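Local coordinates for protein leucine aminopeptidase 2 (Saccharomyces cerevisiae, PDB 2XPZ) that removes N-terminal residues from peptides, preferring di- and tripeptides, as a zinc aminopeptidase of the M1 family, and has a low epoxide hydrolase activity in vitro, at residues 128-133 / 617-622; 34-39 / 168-173. All blocks are in the same frame, centred on the assembly; numbering follows the deposited sequence.

Contact 1 (128-133 / 617-622); sequences QWLNSK and TYHPIC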
ATOM      1  N   GLN A 128      11.542   8.724   6.873  1.00 32.37           N
ATOM      2  CA  GLN A 128      12.262   8.909   5.617  1.00 29.41           C
ATOM      3  C   GLN A 128      12.581  10.379   5.433  1.00 25.02           C
ATOM      4  O   GLN A 128      11.684  11.213   5.398  1.00 22.37           O
ATOM      5  CB  GLN A 128      11.419   8.443   4.427  1.00 30.08           C
ATOM      6  CG  GLN A 128      10.988   7.012   4.477  1.00 25.74           C
ATOM      7  CD  GLN A 128      12.158   6.102   4.653  1.00 34.02           C
ATOM      8  OE1 GLN A 128      13.278   6.428   4.256  1.00 40.04           O
ATOM      9  NE2 GLN A 128      11.920   4.951   5.260  1.00 38.42           N
ATOM     10  N   TRP A 129      13.861  10.704   5.313  1.00 29.84           N
ATOM     11  CA  TRP A 129      14.247  12.095   5.175  1.00 27.64           C
ATOM     12  C   TRP A 129      14.707  12.360   3.758  1.00 29.74           C
ATOM     13  O   TRP A 129      15.451  11.580   3.163  1.00 26.59           O
ATOM     14  CB  TRP A 129      15.331  12.479   6.184  1.00 26.75           C
ATOM     15  CG  TRP A 129      14.883  12.313   7.595  1.00 23.03           C
ATOM     16  CD1 TRP A 129      14.916  11.170   8.331  1.00 26.75           C
ATOM     17  CD2 TRP A 129      14.321  13.322   8.443  1.00 22.60           C
ATOM     18  NE1 TRP A 129      14.406  11.399   9.583  1.00 23.69           N
ATOM     19  CE2 TRP A 129      14.036  12.713   9.678  1.00 18.17           C
ATOM     20  CE3 TRP A 129      14.036  14.679   8.278  1.00 26.92           C
ATOM     21  CZ2 TRP A 129      13.477  13.419  10.744  1.00 15.87           C
ATOM     22  CZ3 TRP A 129      13.482  15.375   9.343  1.00 24.69           C
ATOM     23  CH2 TRP A 129      13.209  14.745  10.556  1.00 18.46           C
ATOM     24  N   LEU A 130      14.231  13.468   3.216  1.00 31.82           N
ATOM     25  CA  LEU A 130      14.653  13.929   1.907  1.00 27.18           C
ATOM     26  C   LEU A 130      15.244  15.310   2.087  1.00 25.44           C
ATOM     27  O   LEU A 130      14.672  16.133   2.787  1.00 23.92           O
ATOM     28  CB  LEU A 130      13.448  13.949   0.956  1.00 27.74           C
ATOM     29  CG  LEU A 130      12.801  12.560   0.838  1.00 30.92           C
ATOM     30  CD1 LEU A 130      11.603  12.604  -0.063  1.00 32.91           C
ATOM     31  CD2 LEU A 130      13.826  11.556   0.335  1.00 32.01           C
ATOM     32  N   ASN A 131      16.405  15.558   1.494  1.00 28.22           N
ATOM     33  CA  ASN A 131      16.979  16.901   1.544  1.00 36.29           C
ATOM     34  C   ASN A 131      16.319  17.815   0.498  1.00 37.31           C
ATOM     35  O   ASN A 131      15.280  17.475  -0.068  1.00 34.40           O
ATOM     36  CB  ASN A 131      18.506  16.866   1.408  1.00 35.66           C
ATOM     37  CG  ASN A 131      18.950  16.266   0.108  1.00 32.45           C
ATOM     38  OD1 ASN A 131      18.340  16.522  -0.916  1.00 25.10           O
ATOM     39  ND2 ASN A 131      19.994  15.430   0.140  1.00 36.64           N
ATOM     40  N   SER A 132      16.909  18.969   0.242  1.00 42.87           N
ATOM     41  CA  SER A 132      16.282  19.987  -0.597  1.00 44.26           C
ATOM     42  C   SER A 132      16.505  19.746  -2.110  1.00 44.47           C
ATOM     43  O   SER A 132      15.827  20.343  -2.965  1.00 44.60           O
ATOM     44  CB  SER A 132      16.846  21.346  -0.192  1.00 48.77           C
ATOM     45  OG  SER A 132      16.213  22.388  -0.880  1.00 57.43           O
ATOM     46  N   LYS A 133      17.457  18.872  -2.429  1.00 43.01           N
ATOM     47  CA  LYS A 133      17.739  18.446  -3.795  1.00 37.44           C
ATOM     48  C   LYS A 133      16.726  17.380  -4.222  1.00 35.24           C
ATOM     49  O   LYS A 133      16.562  17.098  -5.414  1.00 38.47           O
ATOM     50  CB  LYS A 133      19.154  17.861  -3.843  1.00 44.74           C
ATOM     51  CG  LYS A 133      20.181  18.668  -4.635  1.00 48.71           C
ATOM     52  CD  LYS A 133      21.472  17.877  -4.853  1.00 48.71           C
ATOM     53  CE  LYS A 133      22.067  17.374  -3.540  1.00 46.45           C
ATOM     54  NZ  LYS A 133      23.223  16.450  -3.748  1.00 43.23           N
ATOM     55  N   THR A 617      19.089  12.993  -6.416  1.00 46.45           N
ATOM     56  CA  THR A 617      17.719  13.552  -6.383  1.00 40.36           C
ATOM     57  C   THR A 617      16.645  12.534  -6.000  1.00 34.33           C
ATOM     58  O   THR A 617      15.526  12.914  -5.655  1.00 33.04           O
ATOM     59  CB  THR A 617      17.272  14.210  -7.721  1.00 27.64           C
ATOM     60  OG1 THR A 617      17.246  13.231  -8.767  1.00 28.71           O
ATOM     61  CG2 THR A 617      18.185  15.366  -8.105  1.00 33.59           C
ATOM     62  N   TYR A 618      16.981  11.248  -6.084  1.00 32.11           N
ATOM     63  CA  TYR A 618      16.064  10.184  -5.674  1.00 32.23           C
ATOM     64  C   TYR A 618      16.153   9.963  -4.176  1.00 38.70           C
ATOM     65  O   TYR A 618      17.058  10.464  -3.511  1.00 42.66           O
ATOM     66  CB  TYR A 618      16.379   8.868  -6.388  1.00 26.93           C
ATOM     67  CG  TYR A 618      16.465   8.988  -7.889  1.00 30.55           C
ATOM     68  CD1 TYR A 618      15.338   9.289  -8.648  1.00 34.02           C
ATOM     69  CD2 TYR A 618      17.668   8.795  -8.548  1.00 31.71           C
ATOM     70  CE1 TYR A 618      15.413   9.403 -10.024  1.00 32.35           C
ATOM     71  CE2 TYR A 618      17.754   8.906  -9.923  1.00 36.30           C
ATOM     72  CZ  TYR A 618      16.628   9.212 -10.653  1.00 34.85           C
ATOM     73  OH  TYR A 618      16.725   9.315 -12.019  1.00 41.51           O
ATOM     74  N   HIS A 619      15.206   9.209  -3.642  1.00 37.88           N
ATOM     75  CA  HIS A 619      15.268   8.831  -2.247  1.00 27.32           C
ATOM     76  C   HIS A 619      16.512   7.976  -2.062  1.00 37.02           C
ATOM     77  O   HIS A 619      16.773   7.087  -2.868  1.00 43.96           O
ATOM     78  CB  HIS A 619      14.023   8.045  -1.875  1.00 20.04           C
ATOM     79  CG  HIS A 619      13.983   7.613  -0.447  1.00 22.78           C
ATOM     80  ND1 HIS A 619      14.775   6.578   0.038  1.00 27.06           N
ATOM     81  CD2 HIS A 619      13.259   8.050   0.597  1.00 27.68           C
ATOM     82  CE1 HIS A 619      14.529   6.419   1.317  1.00 34.69           C
ATOM     83  NE2 HIS A 619      13.614   7.294   1.694  1.00 37.51           N
ATOM     84  N   PRO A 620      17.291   8.248  -1.007  1.00 46.55           N
ATOM     85  CA  PRO A 620      18.570   7.568  -0.791  1.00 43.23           C
ATOM     86  C   PRO A 620      18.489   6.077  -1.079  1.00 39.35           C
ATOM     87  O   PRO A 620      19.395   5.523  -1.697  1.00 30.29           O
ATOM     88  CB  PRO A 620      18.843   7.827   0.687  1.00 46.70           C
ATOM     89  CG  PRO A 620      18.235   9.167   0.928  1.00 48.72           C
ATOM     90  CD  PRO A 620      16.988   9.198   0.080  1.00 54.20           C
ATOM     91  N   ILE A 621      17.407   5.437  -0.650  1.00 46.60           N
ATOM     92  CA  ILE A 621      17.210   4.018  -0.936  1.00 49.84           C
ATOM     93  C   ILE A 621      17.068   3.739  -2.423  1.00 47.05           C
ATOM     94  O   ILE A 621      17.618   2.766  -2.932  1.00 47.59           O
ATOM     95  CB  ILE A 621      15.988   3.456  -0.210  1.00 50.43           C
ATOM     96  CG1 ILE A 621      16.373   3.126   1.229  1.00 56.67           C
ATOM     97  CG2 ILE A 621      15.470   2.209  -0.926  1.00 45.44           C
ATOM     98  CD1 ILE A 621      17.739   2.466   1.341  1.00 58.13           C
ATOM     99  N   CYS A 622      16.316   4.595  -3.106  1.00 43.57           N
ATOM    100  CA  CYS A 622      16.138   4.480  -4.541  1.00 43.44           C
ATOM    101  C   CYS A 622      17.493   4.522  -5.233  1.00 44.89           C
ATOM    102  O   CYS A 622      17.741   3.760  -6.164  1.00 44.42           O
ATOM    103  CB  CYS A 622      15.238   5.600  -5.054  1.00 46.15           C
ATOM    104  SG  CYS A 622      14.595   5.333  -6.712  1.00 43.08           S
TER
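A helix N-cap meets a strand next to the substrate-binding region here: His619, the residue just before helix 620-629, reaches over to Gln128 on strand 127-130. His619 NE2 donates a hydrogen bond to Gln128 OE1 at 2.7 Å. The bond is short but bent (137° at the hydrogen); the oxygen lies in the imidazole plane, whereas the nitrogen stands above the carbonyl plane. Amide and ring are turned 52° against each other. A bend at chi2 (-54°) folds the glutamine chain so that its carbonyl end comes to the ring edge. On the other side of the ring, His619 ND1 accepts from Ile621 N at 3.0 Å, capping the helix. Histidine suits the place because one ring can cap a helix and donate to a neighbour; these two bonds fix its rotation. Leu130 adds the apolar part: its CD2 lies 3.6 Å from His619 CD2 and 4.0 Å from Pro620 CD, and proline, lacking an N-H, fits the first turn of a helix. Farther along, Thr617 CG2 touches Lys133 O at 3.6 Å, while Thr617 OG1 bonds to Phe614 O. Strand 127-130 is an edge strand of its four-stranded sheet, paired with strand 141-144, and Gln128 also touches the substrate-binding Tyr273. Behind the cap, Tyr618 and Cys622 pack on helix 589-602, both meeting Val592 and Cys622 also Met589.

Contact 2 (34-39 / 168-173); sequences DLNLSV and TASIES
Glu172 O accepts from Val39 N at 2.6 Å, the shortest hydrogen bond between these two parallel strands, and the N-H...O angle is 172°, almost straight. The ladder continues through Ser170, whose N gives to Leu35 O and whose O receives Leu37 N, both at 2.8 Å. On the face carrying Asn36 and Ser38 the residues are polar: Ser38 OG donates to Glu172 OE1 at 2.8 Å, and a water links Asp34 OD1 with Ser170 OG. With CG anti to the backbone N (chi1 -163°) and a bend at chi2, the glutamate swings its carboxylate over to the serine. An alanine at Glu172 is likely to leave Ser38 OG without this acceptor and free to turn. Leucine, isoleucine and valine suit the other face, which is buried: Leu37 and Ile171 lie side by side, CD1 to CG1 4.1 Å, and Val39 CG2 meets Ile171 CG2 at 3.9 Å. Both strands are interior to the ten-stranded mixed sheet of the N-terminal domain. Strand 45-56 flanks 28-40 and strand 193-199 flanks 165-172, both antiparallel, while Phe179 of strand 177-179 packs against Ala169 and Ile171.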
ATOM      1  N   ASP A  34      -0.831   9.766  23.444  1.00 23.58           N
ATOM      2  CA  ASP A  34      -0.573  11.167  23.122  1.00 28.71           C
ATOM      3  C   ASP A  34       0.885  11.340  22.708  1.00 25.36           C
ATOM      4  O   ASP A  34       1.792  10.891  23.403  1.00 26.95           O
ATOM      5  CB  ASP A  34      -0.904  12.077  24.314  1.00 33.63           C
ATOM      6  CG  ASP A  34      -0.772  13.559  23.982  1.00 43.70           C
ATOM      7  OD1 ASP A  34      -1.647  14.092  23.277  1.00 46.61           O
ATOM      8  OD2 ASP A  34       0.203  14.204  24.428  1.00 49.83           O
ATOM      9  N   LEU A  35       1.100  11.976  21.561  1.00 24.61           N
ATOM     10  CA  LEU A  35       2.442  12.211  21.044  1.00 25.17           C
ATOM     11  C   LEU A  35       2.785  13.709  21.084  1.00 23.07           C
ATOM     12  O   LEU A  35       2.081  14.523  20.491  1.00 23.47           O
ATOM     13  CB  LEU A  35       2.556  11.673  19.613  1.00 25.87           C
ATOM     14  CG  LEU A  35       2.428  10.163  19.377  1.00 25.22           C
ATOM     15  CD1 LEU A  35       2.107   9.890  17.914  1.00 21.01           C
ATOM     16  CD2 LEU A  35       3.683   9.408  19.813  1.00  5.29           C
ATOM     17  N   ASN A  36       3.843  14.076  21.807  1.00 25.73           N
ATOM     18  CA  ASN A  36       4.333  15.456  21.785  1.00 24.79           C
ATOM     19  C   ASN A  36       5.704  15.492  21.157  1.00 25.55           C
ATOM     20  O   ASN A  36       6.715  15.292  21.827  1.00 31.32           O
ATOM     21  CB  ASN A  36       4.370  16.085  23.174  1.00 27.53           C
ATOM     22  CG  ASN A  36       4.405  17.592  23.117  1.00 34.69           C
ATOM     23  OD1 ASN A  36       3.545  18.220  22.503  1.00 43.84           O
ATOM     24  ND2 ASN A  36       5.406  18.185  23.749  1.00 36.65           N
ATOM     25  N   LEU A  37       5.716  15.748  19.853  1.00 23.53           N
ATOM     26  CA  LEU A  37       6.896  15.564  19.018  1.00 20.31           C
ATOM     27  C   LEU A  37       7.410  16.871  18.415  1.00 22.97           C
ATOM     28  O   LEU A  37       6.652  17.808  18.170  1.00 22.62           O
ATOM     29  CB  LEU A  37       6.574  14.577  17.897  1.00 22.86           C
ATOM     30  CG  LEU A  37       5.904  13.276  18.317  1.00 20.68           C
ATOM     31  CD1 LEU A  37       5.194  12.668  17.125  1.00 20.84           C
ATOM     32  CD2 LEU A  37       6.934  12.325  18.899  1.00 15.57           C
ATOM     33  N   SER A  38       8.709  16.910  18.164  1.00 22.06           N
ATOM     34  CA  SER A  38       9.351  18.074  17.581  1.00 29.91           C
ATOM     35  C   SER A  38      10.218  17.604  16.406  1.00 35.31           C
ATOM     36  O   SER A  38      11.136  16.791  16.583  1.00 36.56           O
ATOM     37  CB  SER A  38      10.209  18.790  18.635  1.00 25.93           C
ATOM     38  OG  SER A  38      10.545  20.115  18.249  1.00 28.71           O
ATOM     39  N   VAL A  39       9.915  18.112  15.210  1.00 29.03           N
ATOM     40  CA  VAL A  39      10.640  17.763  13.995  1.00 34.06           C
ATOM     41  C   VAL A  39      11.870  18.656  13.799  1.00 36.79           C
ATOM     42  O   VAL A  39      11.763  19.879  13.663  1.00 32.70           O
ATOM     43  CB  VAL A  39       9.709  17.839  12.747  1.00 25.37           C
ATOM     44  CG1 VAL A  39      10.494  17.657  11.462  1.00 13.98           C
ATOM     45  CG2 VAL A  39       8.636  16.780  12.836  1.00 27.45           C
ATOM     46  N   THR A 168      -3.858  11.715  20.074  1.00 25.09           N
ATOM     47  CA  THR A 168      -3.915  13.148  20.100  1.00 25.79           C
ATOM     48  C   THR A 168      -2.439  13.479  19.882  1.00 25.90           C
ATOM     49  O   THR A 168      -1.576  12.771  20.374  1.00 21.32           O
ATOM     50  CB  THR A 168      -4.669  13.632  21.417  1.00 17.62           C
ATOM     51  OG1 THR A 168      -4.908  15.040  21.394  1.00 26.93           O
ATOM     52  CG2 THR A 168      -3.960  13.245  22.676  1.00 10.02           C
ATOM     53  N   ALA A 169      -2.122  14.457  19.044  1.00 28.47           N
ATOM     54  CA  ALA A 169      -0.717  14.661  18.699  1.00 21.77           C
ATOM     55  C   ALA A 169      -0.367  16.126  18.520  1.00 23.34           C
ATOM     56  O   ALA A 169      -1.037  16.840  17.774  1.00 28.21           O
ATOM     57  CB  ALA A 169      -0.353  13.895  17.439  1.00 26.31           C
ATOM     58  N   SER A 170       0.698  16.551  19.198  1.00 19.62           N
ATOM     59  CA  SER A 170       1.257  17.889  19.074  1.00 23.28           C
ATOM     60  C   SER A 170       2.617  17.760  18.443  1.00 23.53           C
ATOM     61  O   SER A 170       3.537  17.233  19.051  1.00 33.32           O
ATOM     62  CB  SER A 170       1.420  18.529  20.448  1.00 28.71           C
ATOM     63  OG  SER A 170       0.162  18.910  20.968  1.00 37.39           O
ATOM     64  N   ILE A 171       2.742  18.240  17.220  1.00 15.75           N
ATOM     65  CA  ILE A 171       3.988  18.123  16.490  1.00 22.17           C
ATOM     66  C   ILE A 171       4.474  19.512  16.118  1.00 26.53           C
ATOM     67  O   ILE A 171       3.725  20.303  15.540  1.00 26.24           O
ATOM     68  CB  ILE A 171       3.815  17.268  15.213  1.00 14.73           C
ATOM     69  CG1 ILE A 171       3.273  15.894  15.578  1.00 13.78           C
ATOM     70  CG2 ILE A 171       5.128  17.144  14.462  1.00  7.81           C
ATOM     71  CD1 ILE A 171       2.502  15.258  14.482  1.00 23.10           C
ATOM     72  N   GLU A 172       5.723  19.808  16.468  1.00 33.34           N
ATOM     73  CA  GLU A 172       6.336  21.097  16.150  1.00 38.23           C
ATOM     74  C   GLU A 172       7.353  20.945  15.021  1.00 32.13           C
ATOM     75  O   GLU A 172       8.077  19.954  14.955  1.00 32.52           O
ATOM     76  CB  GLU A 172       7.006  21.704  17.385  1.00 38.79           C
ATOM     77  CG  GLU A 172       7.287  23.187  17.252  1.00 47.07           C
ATOM     78  CD  GLU A 172       8.702  23.562  17.638  1.00 56.41           C
ATOM     79  OE1 GLU A 172       9.503  22.660  17.963  1.00 53.74           O
ATOM     80  OE2 GLU A 172       9.012  24.771  17.611  1.00 63.34           O
ATOM     81  N   SER A 173       7.403  21.928  14.131  1.00 25.97           N
ATOM     82  CA  SER A 173       8.229  21.815  12.940  1.00 27.92           C
ATOM     83  C   SER A 173       8.364  23.194  12.311  1.00 30.21           C
ATOM     84  O   SER A 173       7.420  23.980  12.320  1.00 32.16           O
ATOM     85  CB  SER A 173       7.590  20.822  11.948  1.00 25.22           C
ATOM     86  OG  SER A 173       8.514  20.323  10.987  1.00 25.98           O
TER
HETATM   87  O   HOH W   1      -1.286  16.936  22.320  1.00 30.81           O

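The centres of contacts 1 and 2 lie about 23 Å apart, yet the two meet directly: Trp129 CH2 packs on Val39 CG1 at 4.1 Å. Contact 2 lies inside the ten-stranded sheet of the N-terminal domain, whereas contact 1 starts from the edge of the separate four-stranded sheet and reaches the C-terminal helices. Along the chain the segments alternate, 34-39, 128-133, 168-173 and 617-622, so the pairings cross. Contact 2 thus joins two parts of one domain, and contact 1 ties that domain to the far end of the chain, past the 237-454 region that holds the catalytic zinc. Of the two, only contact 1 spans the N-terminal and C-terminal family regions.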